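Local coordinates for protein proline iminopeptidase (Streptomyces halstedii, PDB 3WMR) that is an amidohydrolase of the peptidase S33 family with a hydrophobic tunnel for polyketide substrates, and probably releases N-terminal proline from peptides, at residues I254-A268 with V280-H293. Numbering follows the deposited sequence.
Sequences IQVPTMVLIGRHDEA and VPDVRYEVLENSSH
Asp266 OD1 takes two donors: His293 ND1 at 2.8 Å on its syn side, nearly straight (171°) and in the imidazole plane, and Ala268 N at 2.7 Å, from well above the carboxylate plane, closing an Asx turn. CG lies anti to the backbone N (chi1 -157°), which carries the carboxylate to where OD2 accepts from Gly263 N; bonds at both oxygens limit its rotation. Glu267 OE2 lies 3.1 Å above the ring plane of His293, over its centre. An alanine in place of Asp266 would probably leave His293 ND1 and Ala268 N without their acceptor and the imidazole freer to turn. Asp266 and His293, with Ser126 close by, are predicted to form the fold's Ser-His-Asp triad. Gly263 suits its place because the carbonyls of Ser291 and Ser292 crowd its CA, where a side chain would clash. Beyond it, exposed Arg264 and Glu289 suit a charged pair: NE meets OE1 at 2.9 Å and NH2 OE2 at 3.3 Å, each on a syn lone pair, while Val287 CG1 covers one guanidinium face. Strands 258-263 and 283-288 pair in parallel through a backbone hydrogen-bond ladder, Val260 CG1 meeting the Tyr285 ring edge and Ile262 CD1 its OH. Strand 283-288 ends the sheet, and strand 258-263 also bonds to strand 143-149; helix 270-279 makes the beta-alpha-beta crossover over Val260 and Ile262, and helix 300-312 packs against Met259 and Leu261 on the other face.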
ATOM      1  N   ILE A 254       4.155  -2.126 -18.515  1.00 26.03           N
ATOM      2  CA  ILE A 254       4.676  -3.086 -17.529  1.00 24.91           C
ATOM      3  C   ILE A 254       4.935  -4.424 -18.217  1.00 25.03           C
ATOM      4  O   ILE A 254       3.999  -5.059 -18.725  1.00 26.55           O
ATOM      5  CB  ILE A 254       3.707  -3.249 -16.337  1.00 22.91           C
ATOM      6  CG1 ILE A 254       3.617  -1.936 -15.552  1.00 22.27           C
ATOM      7  CG2 ILE A 254       4.166  -4.370 -15.419  1.00 22.77           C
ATOM      8  CD1 ILE A 254       2.469  -1.863 -14.565  1.00 21.68           C
ATOM      9  N   GLN A 255       6.197  -4.840 -18.236  1.00 25.20           N
ATOM     10  CA  GLN A 255       6.620  -6.051 -18.957  1.00 26.96           C
ATOM     11  C   GLN A 255       6.709  -7.294 -18.074  1.00 27.32           C
ATOM     12  O   GLN A 255       6.691  -8.430 -18.573  1.00 29.55           O
ATOM     13  CB  GLN A 255       7.987  -5.829 -19.586  1.00 28.79           C
ATOM     14  CG  GLN A 255       7.961  -4.845 -20.738  1.00 30.32           C
ATOM     15  CD  GLN A 255       9.349  -4.566 -21.302  1.00 32.22           C
ATOM     16  OE1 GLN A 255      10.295  -4.355 -20.556  1.00 33.14           O
ATOM     17  NE2 GLN A 255       9.464  -4.539 -22.624  1.00 33.04           N
ATOM     18  N   VAL A 256       6.810  -7.086 -16.769  1.00 24.63           N
ATOM     19  CA  VAL A 256       7.067  -8.209 -15.878  1.00 23.77           C
ATOM     20  C   VAL A 256       5.750  -8.891 -15.548  1.00 23.45           C
ATOM     21  O   VAL A 256       4.680  -8.296 -15.683  1.00 23.02           O
ATOM     22  CB  VAL A 256       7.823  -7.758 -14.615  1.00 23.09           C
ATOM     23  CG1 VAL A 256       9.225  -7.310 -14.990  1.00 23.09           C
ATOM     24  CG2 VAL A 256       7.079  -6.646 -13.874  1.00 23.41           C
ATOM     25  N   PRO A 257       5.823 -10.160 -15.127  1.00 23.13           N
ATOM     26  CA  PRO A 257       4.608 -10.790 -14.681  1.00 22.85           C
ATOM     27  C   PRO A 257       4.096 -10.104 -13.406  1.00 21.98           C
ATOM     28  O   PRO A 257       4.840  -9.914 -12.430  1.00 20.75           O
ATOM     29  CB  PRO A 257       5.015 -12.252 -14.422  1.00 22.92           C
ATOM     30  CG  PRO A 257       6.467 -12.350 -14.702  1.00 23.41           C
ATOM     31  CD  PRO A 257       7.018 -10.977 -14.868  1.00 22.62           C
ATOM     32  N   THR A 258       2.821  -9.747 -13.453  1.00 21.78           N
ATOM     33  CA  THR A 258       2.178  -8.949 -12.441  1.00 21.61           C
ATOM     34  C   THR A 258       1.046  -9.752 -11.820  1.00 21.54           C
ATOM     35  O   THR A 258       0.351 -10.508 -12.522  1.00 22.00           O
ATOM     36  CB  THR A 258       1.657  -7.634 -13.059  1.00 21.63           C
ATOM     37  OG1 THR A 258       2.767  -6.890 -13.588  1.00 21.24           O
ATOM     38  CG2 THR A 258       0.923  -6.786 -12.007  1.00 21.84           C
ATOM     39  N   MET A 259       0.867  -9.620 -10.505  1.00 21.65           N
ATOM     40  CA  MET A 259      -0.267 -10.273  -9.831  1.00 21.36           C
ATOM     41  C   MET A 259      -1.146  -9.221  -9.149  1.00 21.37           C
ATOM     42  O   MET A 259      -0.633  -8.382  -8.396  1.00 20.37           O
ATOM     43  CB  MET A 259       0.182 -11.310  -8.790  1.00 22.03           C
ATOM     44  CG  MET A 259      -0.996 -11.987  -8.095  1.00 22.07           C
ATOM     45  SD  MET A 259      -0.638 -13.434  -7.057  1.00 23.68           S
ATOM     46  CE  MET A 259       0.658 -12.751  -6.035  1.00 22.07           C
ATOM     47  N   VAL A 260      -2.456  -9.269  -9.428  1.00 21.38           N
ATOM     48  CA  VAL A 260      -3.437  -8.460  -8.722  1.00 22.15           C
ATOM     49  C   VAL A 260      -4.038  -9.322  -7.621  1.00 22.75           C
ATOM     50  O   VAL A 260      -4.551 -10.404  -7.906  1.00 22.90           O
ATOM     51  CB  VAL A 260      -4.564  -7.977  -9.647  1.00 23.38           C
ATOM     52  CG1 VAL A 260      -5.623  -7.211  -8.855  1.00 23.94           C
ATOM     53  CG2 VAL A 260      -3.993  -7.116 -10.772  1.00 22.53           C
ATOM     54  N   LEU A 261      -3.947  -8.847  -6.383  1.00 22.38           N
ATOM     55  CA  LEU A 261      -4.428  -9.582  -5.224  1.00 23.62           C
ATOM     56  C   LEU A 261      -5.282  -8.634  -4.414  1.00 24.11           C
ATOM     57  O   LEU A 261      -4.790  -7.605  -3.947  1.00 23.26           O
ATOM     58  CB  LEU A 261      -3.259 -10.092  -4.380  1.00 23.71           C
ATOM     59  CG  LEU A 261      -3.600 -11.054  -3.221  1.00 25.10           C
ATOM     60  CD1 LEU A 261      -2.441 -12.017  -3.017  1.00 25.08           C
ATOM     61  CD2 LEU A 261      -3.917 -10.338  -1.916  1.00 25.61           C
ATOM     62  N   ILE A 262      -6.560  -8.979  -4.264  1.00 24.42           N
ATOM     63  CA  ILE A 262      -7.482  -8.197  -3.462  1.00 24.45           C
ATOM     64  C   ILE A 262      -8.263  -9.138  -2.565  1.00 25.29           C
ATOM     65  O   ILE A 262      -8.233 -10.379  -2.744  1.00 24.99           O
ATOM     66  CB  ILE A 262      -8.457  -7.363  -4.335  1.00 25.18           C
ATOM     67  CG1 ILE A 262      -9.288  -8.285  -5.237  1.00 26.06           C
ATOM     68  CG2 ILE A 262      -7.707  -6.348  -5.199  1.00 24.64           C
ATOM     69  CD1 ILE A 262     -10.424  -7.588  -5.943  1.00 26.22           C
ATOM     70  N   GLY A 263      -8.930  -8.563  -1.570  1.00 26.14           N
ATOM     71  CA  GLY A 263      -9.910  -9.314  -0.773  1.00 26.94           C
ATOM     72  C   GLY A 263     -11.278  -9.227  -1.421  1.00 28.77           C
ATOM     73  O   GLY A 263     -11.578  -8.247  -2.098  1.00 29.04           O
ATOM     74  N   ARG A 264     -12.119 -10.242  -1.211  1.00 30.96           N
ATOM     75  CA  ARG A 264     -13.494 -10.231  -1.734  1.00 32.76           C
ATOM     76  C   ARG A 264     -14.258  -9.001  -1.218  1.00 32.42           C
ATOM     77  O   ARG A 264     -15.002  -8.362  -1.967  1.00 31.10           O
ATOM     78  CB  ARG A 264     -14.225 -11.543  -1.368  1.00 35.20           C
ATOM     79  CG  ARG A 264     -15.694 -11.654  -1.813  1.00 37.97           C
ATOM     80  CD  ARG A 264     -15.904 -11.374  -3.309  1.00 39.70           C
ATOM     81  NE  ARG A 264     -15.513 -12.490  -4.186  1.00 42.02           N
ATOM     82  CZ  ARG A 264     -15.167 -12.386  -5.478  1.00 43.18           C
ATOM     83  NH1 ARG A 264     -15.117 -11.204  -6.105  1.00 43.28           N
ATOM     84  NH2 ARG A 264     -14.838 -13.484  -6.153  1.00 43.72           N
ATOM     85  N   HIS A 265     -14.021  -8.656   0.049  1.00 32.89           N
ATOM     86  CA  HIS A 265     -14.685  -7.529   0.721  1.00 32.78           C
ATOM     87  C   HIS A 265     -13.879  -6.210   0.666  1.00 29.58           C
ATOM     88  O   HIS A 265     -14.219  -5.242   1.337  1.00 28.37           O
ATOM     89  CB  HIS A 265     -14.956  -7.920   2.180  1.00 34.66           C
ATOM     90  CG  HIS A 265     -15.702  -9.211   2.319  1.00 38.01           C
ATOM     91  ND1 HIS A 265     -15.149 -10.336   2.901  1.00 40.39           N
ATOM     92  CD2 HIS A 265     -16.950  -9.566   1.927  1.00 39.51           C
ATOM     93  CE1 HIS A 265     -16.030 -11.321   2.872  1.00 40.73           C
ATOM     94  NE2 HIS A 265     -17.130 -10.882   2.285  1.00 41.28           N
ATOM     95  N   ASP A 266     -12.829  -6.183  -0.153  1.00 27.27           N
ATOM     96  CA  ASP A 266     -11.887  -5.073  -0.219  1.00 25.40           C
ATOM     97  C   ASP A 266     -12.557  -3.779  -0.696  1.00 23.98           C
ATOM     98  O   ASP A 266     -13.355  -3.791  -1.633  1.00 24.13           O
ATOM     99  CB  ASP A 266     -10.759  -5.459  -1.188  1.00 25.63           C
ATOM    100  CG  ASP A 266      -9.452  -4.703  -0.958  1.00 25.49           C
ATOM    101  OD1 ASP A 266      -9.438  -3.521  -0.508  1.00 24.91           O
ATOM    102  OD2 ASP A 266      -8.411  -5.321  -1.300  1.00 26.04           O
ATOM    103  N   GLU A 267     -12.235  -2.671  -0.035  1.00 23.10           N
ATOM    104  CA  GLU A 267     -12.498  -1.325  -0.602  1.00 22.57           C
ATOM    105  C   GLU A 267     -11.873  -1.165  -2.000  1.00 22.93           C
ATOM    106  O   GLU A 267     -12.394  -0.412  -2.843  1.00 22.89           O
ATOM    107  CB  GLU A 267     -11.993  -0.230   0.336  1.00 22.20           C
ATOM    108  CG  GLU A 267     -10.584  -0.409   0.867  1.00 22.08           C
ATOM    109  CD  GLU A 267     -10.104   0.771   1.670  1.00 21.86           C
ATOM    110  OE1 GLU A 267     -10.932   1.612   2.066  1.00 21.61           O
ATOM    111  OE2 GLU A 267      -8.886   0.859   1.906  1.00 22.68           O
ATOM    112  N   ALA A 268     -10.752  -1.852  -2.231  1.00 22.74           N
ATOM    113  CA  ALA A 268     -10.175  -1.975  -3.565  1.00 24.08           C
ATOM    114  C   ALA A 268     -10.983  -3.031  -4.313  1.00 25.13           C
ATOM    115  O   ALA A 268     -10.618  -4.221  -4.334  1.00 26.18           O
ATOM    116  CB  ALA A 268      -8.698  -2.339  -3.485  1.00 24.01           C
ATOM    117  N   VAL A 280      -2.422  -4.501 -18.320  1.00 26.39           N
ATOM    118  CA  VAL A 280      -1.117  -5.113 -18.052  1.00 26.49           C
ATOM    119  C   VAL A 280      -1.021  -6.419 -18.851  1.00 26.13           C
ATOM    120  O   VAL A 280      -1.810  -7.326 -18.623  1.00 26.37           O
ATOM    121  CB  VAL A 280      -0.910  -5.385 -16.540  1.00 26.06           C
ATOM    122  CG1 VAL A 280       0.450  -6.042 -16.281  1.00 26.16           C
ATOM    123  CG2 VAL A 280      -1.047  -4.082 -15.748  1.00 26.37           C
ATOM    124  N   PRO A 281      -0.067  -6.514 -19.790  1.00 26.22           N
ATOM    125  CA  PRO A 281       0.044  -7.704 -20.662  1.00 27.00           C
ATOM    126  C   PRO A 281       0.106  -9.056 -19.938  1.00 26.98           C
ATOM    127  O   PRO A 281      -0.646  -9.979 -20.283  1.00 27.67           O
ATOM    128  CB  PRO A 281       1.342  -7.447 -21.437  1.00 27.51           C
ATOM    129  CG  PRO A 281       1.485  -5.953 -21.462  1.00 27.72           C
ATOM    130  CD  PRO A 281       0.966  -5.508 -20.111  1.00 26.74           C
ATOM    131  N   ASP A 282       0.961  -9.163 -18.925  1.00 26.02           N
ATOM    132  CA  ASP A 282       1.145 -10.428 -18.210  1.00 26.16           C
ATOM    133  C   ASP A 282       0.640 -10.269 -16.783  1.00 25.75           C
ATOM    134  O   ASP A 282       1.380  -9.781 -15.924  1.00 24.26           O
ATOM    135  CB  ASP A 282       2.620 -10.825 -18.208  1.00 26.33           C
ATOM    136  CG  ASP A 282       2.876 -12.184 -17.561  1.00 27.15           C
ATOM    137  OD1 ASP A 282       1.953 -12.788 -16.953  1.00 27.78           O
ATOM    138  OD2 ASP A 282       4.019 -12.656 -17.683  1.00 28.78           O
ATOM    139  N   VAL A 283      -0.606 -10.685 -16.535  1.00 26.17           N
ATOM    140  CA  VAL A 283      -1.249 -10.390 -15.259  1.00 26.54           C
ATOM    141  C   VAL A 283      -2.167 -11.491 -14.771  1.00 27.79           C
ATOM    142  O   VAL A 283      -2.940 -12.069 -15.539  1.00 28.27           O
ATOM    143  CB  VAL A 283      -2.022  -9.055 -15.314  1.00 27.51           C
ATOM    144  CG1 VAL A 283      -3.186  -9.117 -16.319  1.00 29.09           C
ATOM    145  CG2 VAL A 283      -2.504  -8.648 -13.916  1.00 26.41           C
ATOM    146  N   ARG A 284      -2.079 -11.772 -13.477  1.00 28.33           N
ATOM    147  CA  ARG A 284      -2.902 -12.806 -12.867  1.00 29.76           C
ATOM    148  C   ARG A 284      -3.691 -12.223 -11.697  1.00 28.42           C
ATOM    149  O   ARG A 284      -3.276 -11.239 -11.099  1.00 27.49           O
ATOM    150  CB  ARG A 284      -2.041 -14.006 -12.472  1.00 32.47           C
ATOM    151  CG  ARG A 284      -1.082 -13.773 -11.332  1.00 33.30           C
ATOM    152  CD  ARG A 284      -0.080 -14.920 -11.210  1.00 35.45           C
ATOM    153  NE  ARG A 284       0.995 -14.825 -12.204  1.00 35.97           N
ATOM    154  CZ  ARG A 284       2.093 -15.586 -12.201  1.00 36.81           C
ATOM    155  NH1 ARG A 284       2.279 -16.517 -11.264  1.00 33.78           N
ATOM    156  NH2 ARG A 284       3.004 -15.427 -13.153  1.00 37.50           N
ATOM    157  N   TYR A 285      -4.839 -12.837 -11.412  1.00 28.85           N
ATOM    158  CA  TYR A 285      -5.863 -12.306 -10.526  1.00 27.95           C
ATOM    159  C   TYR A 285      -6.176 -13.265  -9.368  1.00 28.46           C
ATOM    160  O   TYR A 285      -6.497 -14.447  -9.589  1.00 28.36           O
ATOM    161  CB  TYR A 285      -7.124 -12.089 -11.366  1.00 29.76           C
ATOM    162  CG  TYR A 285      -8.264 -11.334 -10.707  1.00 29.52           C
ATOM    163  CD1 TYR A 285      -8.028 -10.194  -9.940  1.00 29.64           C
ATOM    164  CD2 TYR A 285      -9.585 -11.733 -10.904  1.00 30.78           C
ATOM    165  CE1 TYR A 285      -9.075  -9.498  -9.354  1.00 30.35           C
ATOM    166  CE2 TYR A 285     -10.640 -11.036 -10.335  1.00 31.62           C
ATOM    167  CZ  TYR A 285     -10.372  -9.912  -9.561  1.00 31.21           C
ATOM    168  OH  TYR A 285     -11.393  -9.210  -8.988  1.00 33.02           O
ATOM    169  N   GLU A 286      -6.091 -12.765  -8.141  1.00 26.99           N
ATOM    170  CA  GLU A 286      -6.377 -13.577  -6.963  1.00 28.20           C
ATOM    171  C   GLU A 286      -7.282 -12.804  -6.027  1.00 28.04           C
ATOM    172  O   GLU A 286      -7.003 -11.640  -5.729  1.00 26.18           O
ATOM    173  CB  GLU A 286      -5.079 -13.915  -6.224  1.00 28.31           C
ATOM    174  CG  GLU A 286      -4.138 -14.817  -6.986  1.00 29.07           C
ATOM    175  CD  GLU A 286      -4.621 -16.260  -7.073  1.00 30.81           C
ATOM    176  OE1 GLU A 286      -5.623 -16.630  -6.421  1.00 29.63           O
ATOM    177  OE2 GLU A 286      -3.970 -17.025  -7.807  1.00 34.11           O
ATOM    178  N   VAL A 287      -8.349 -13.457  -5.565  1.00 29.31           N
ATOM    179  CA  VAL A 287      -9.280 -12.874  -4.603  1.00 29.54           C
ATOM    180  C   VAL A 287      -9.298 -13.744  -3.356  1.00 30.86           C
ATOM    181  O   VAL A 287      -9.522 -14.943  -3.437  1.00 31.10           O
ATOM    182  CB  VAL A 287     -10.702 -12.775  -5.181  1.00 30.74           C
ATOM    183  CG1 VAL A 287     -11.640 -12.084  -4.199  1.00 30.55           C
ATOM    184  CG2 VAL A 287     -10.690 -12.017  -6.507  1.00 30.32           C
ATOM    185  N   LEU A 288      -9.010 -13.146  -2.212  1.00 30.72           N
ATOM    186  CA  LEU A 288      -9.052 -13.861  -0.960  1.00 32.26           C
ATOM    187  C   LEU A 288     -10.439 -13.647  -0.357  1.00 32.49           C
ATOM    188  O   LEU A 288     -10.822 -12.539   0.049  1.00 30.01           O
ATOM    189  CB  LEU A 288      -7.912 -13.429  -0.050  1.00 32.43           C
ATOM    190  CG  LEU A 288      -6.582 -14.074  -0.482  1.00 33.11           C
ATOM    191  CD1 LEU A 288      -6.091 -13.512  -1.812  1.00 31.84           C
ATOM    192  CD2 LEU A 288      -5.506 -13.914   0.581  1.00 33.91           C
ATOM    193  N   GLU A 289     -11.191 -14.738  -0.332  1.00 34.87           N
ATOM    194  CA  GLU A 289     -12.640 -14.691  -0.132  1.00 36.11           C
ATOM    195  C   GLU A 289     -13.087 -14.277   1.260  1.00 35.23           C
ATOM    196  O   GLU A 289     -14.228 -13.868   1.431  1.00 34.25           O
ATOM    197  CB  GLU A 289     -13.258 -16.046  -0.495  1.00 39.15           C
ATOM    198  CG  GLU A 289     -13.061 -16.463  -1.950  1.00 40.53           C
ATOM    199  CD  GLU A 289     -13.704 -15.516  -2.961  1.00 42.89           C
ATOM    200  OE1 GLU A 289     -14.514 -14.646  -2.578  1.00 44.56           O
ATOM    201  OE2 GLU A 289     -13.390 -15.642  -4.167  1.00 45.40           O
ATOM    202  N   ASN A 290     -12.202 -14.360   2.245  1.00 34.93           N
ATOM    203  CA  ASN A 290     -12.532 -13.922   3.600  1.00 35.90           C
ATOM    204  C   ASN A 290     -11.687 -12.742   4.058  1.00 34.52           C
ATOM    205  O   ASN A 290     -11.484 -12.533   5.265  1.00 34.55           O
ATOM    206  CB  ASN A 290     -12.409 -15.091   4.567  1.00 38.71           C
ATOM    207  CG  ASN A 290     -13.290 -16.262   4.169  1.00 41.16           C
ATOM    208  OD1 ASN A 290     -14.386 -16.082   3.625  1.00 43.02           O
ATOM    209  ND2 ASN A 290     -12.810 -17.463   4.424  1.00 42.68           N
ATOM    210  N   SER A 291     -11.230 -11.947   3.087  1.00 31.74           N
ATOM    211  CA  SER A 291     -10.386 -10.793   3.357  1.00 29.64           C
ATOM    212  C   SER A 291     -11.042  -9.526   2.794  1.00 28.02           C
ATOM    213  O   SER A 291     -11.889  -9.585   1.897  1.00 27.03           O
ATOM    214  CB  SER A 291      -8.993 -10.962   2.726  1.00 29.34           C
ATOM    215  OG  SER A 291      -8.253 -12.046   3.265  1.00 30.17           O
ATOM    216  N   SER A 292     -10.644  -8.395   3.352  1.00 27.27           N
ATOM    217  CA  SER A 292     -10.902  -7.094   2.750  1.00 26.95           C
ATOM    218  C   SER A 292      -9.570  -6.490   2.315  1.00 26.07           C
ATOM    219  O   SER A 292      -8.953  -6.967   1.362  1.00 25.45           O
ATOM    220  CB  SER A 292     -11.673  -6.181   3.713  1.00 27.44           C
ATOM    221  OG  SER A 292     -10.941  -5.938   4.903  1.00 27.88           O
ATOM    222  N   HIS A 293      -9.125  -5.449   3.006  1.00 25.55           N
ATOM    223  CA  HIS A 293      -7.979  -4.663   2.557  1.00 24.60           C
ATOM    224  C   HIS A 293      -6.642  -5.178   3.070  1.00 24.50           C
ATOM    225  O   HIS A 293      -5.587  -4.800   2.542  1.00 23.27           O
ATOM    226  CB  HIS A 293      -8.174  -3.200   2.985  1.00 24.15           C
ATOM    227  CG  HIS A 293      -7.370  -2.225   2.197  1.00 23.98           C
ATOM    228  ND1 HIS A 293      -7.568  -2.015   0.849  1.00 24.43           N
ATOM    229  CD2 HIS A 293      -6.395  -1.369   2.572  1.00 23.89           C
ATOM    230  CE1 HIS A 293      -6.738  -1.084   0.424  1.00 23.29           C
ATOM    231  NE2 HIS A 293      -6.010  -0.681   1.448  1.00 23.97           N
TER
HETATM  232  O   HOH W   1       3.304  -7.436 -18.047  1.00 21.23           O
HETATM  233  O   HOH W   2       1.313 -12.841 -14.266  1.00 23.13           O
HETATM  234  O   HOH W   3     -13.643 -10.214  -8.918  1.00 40.02           O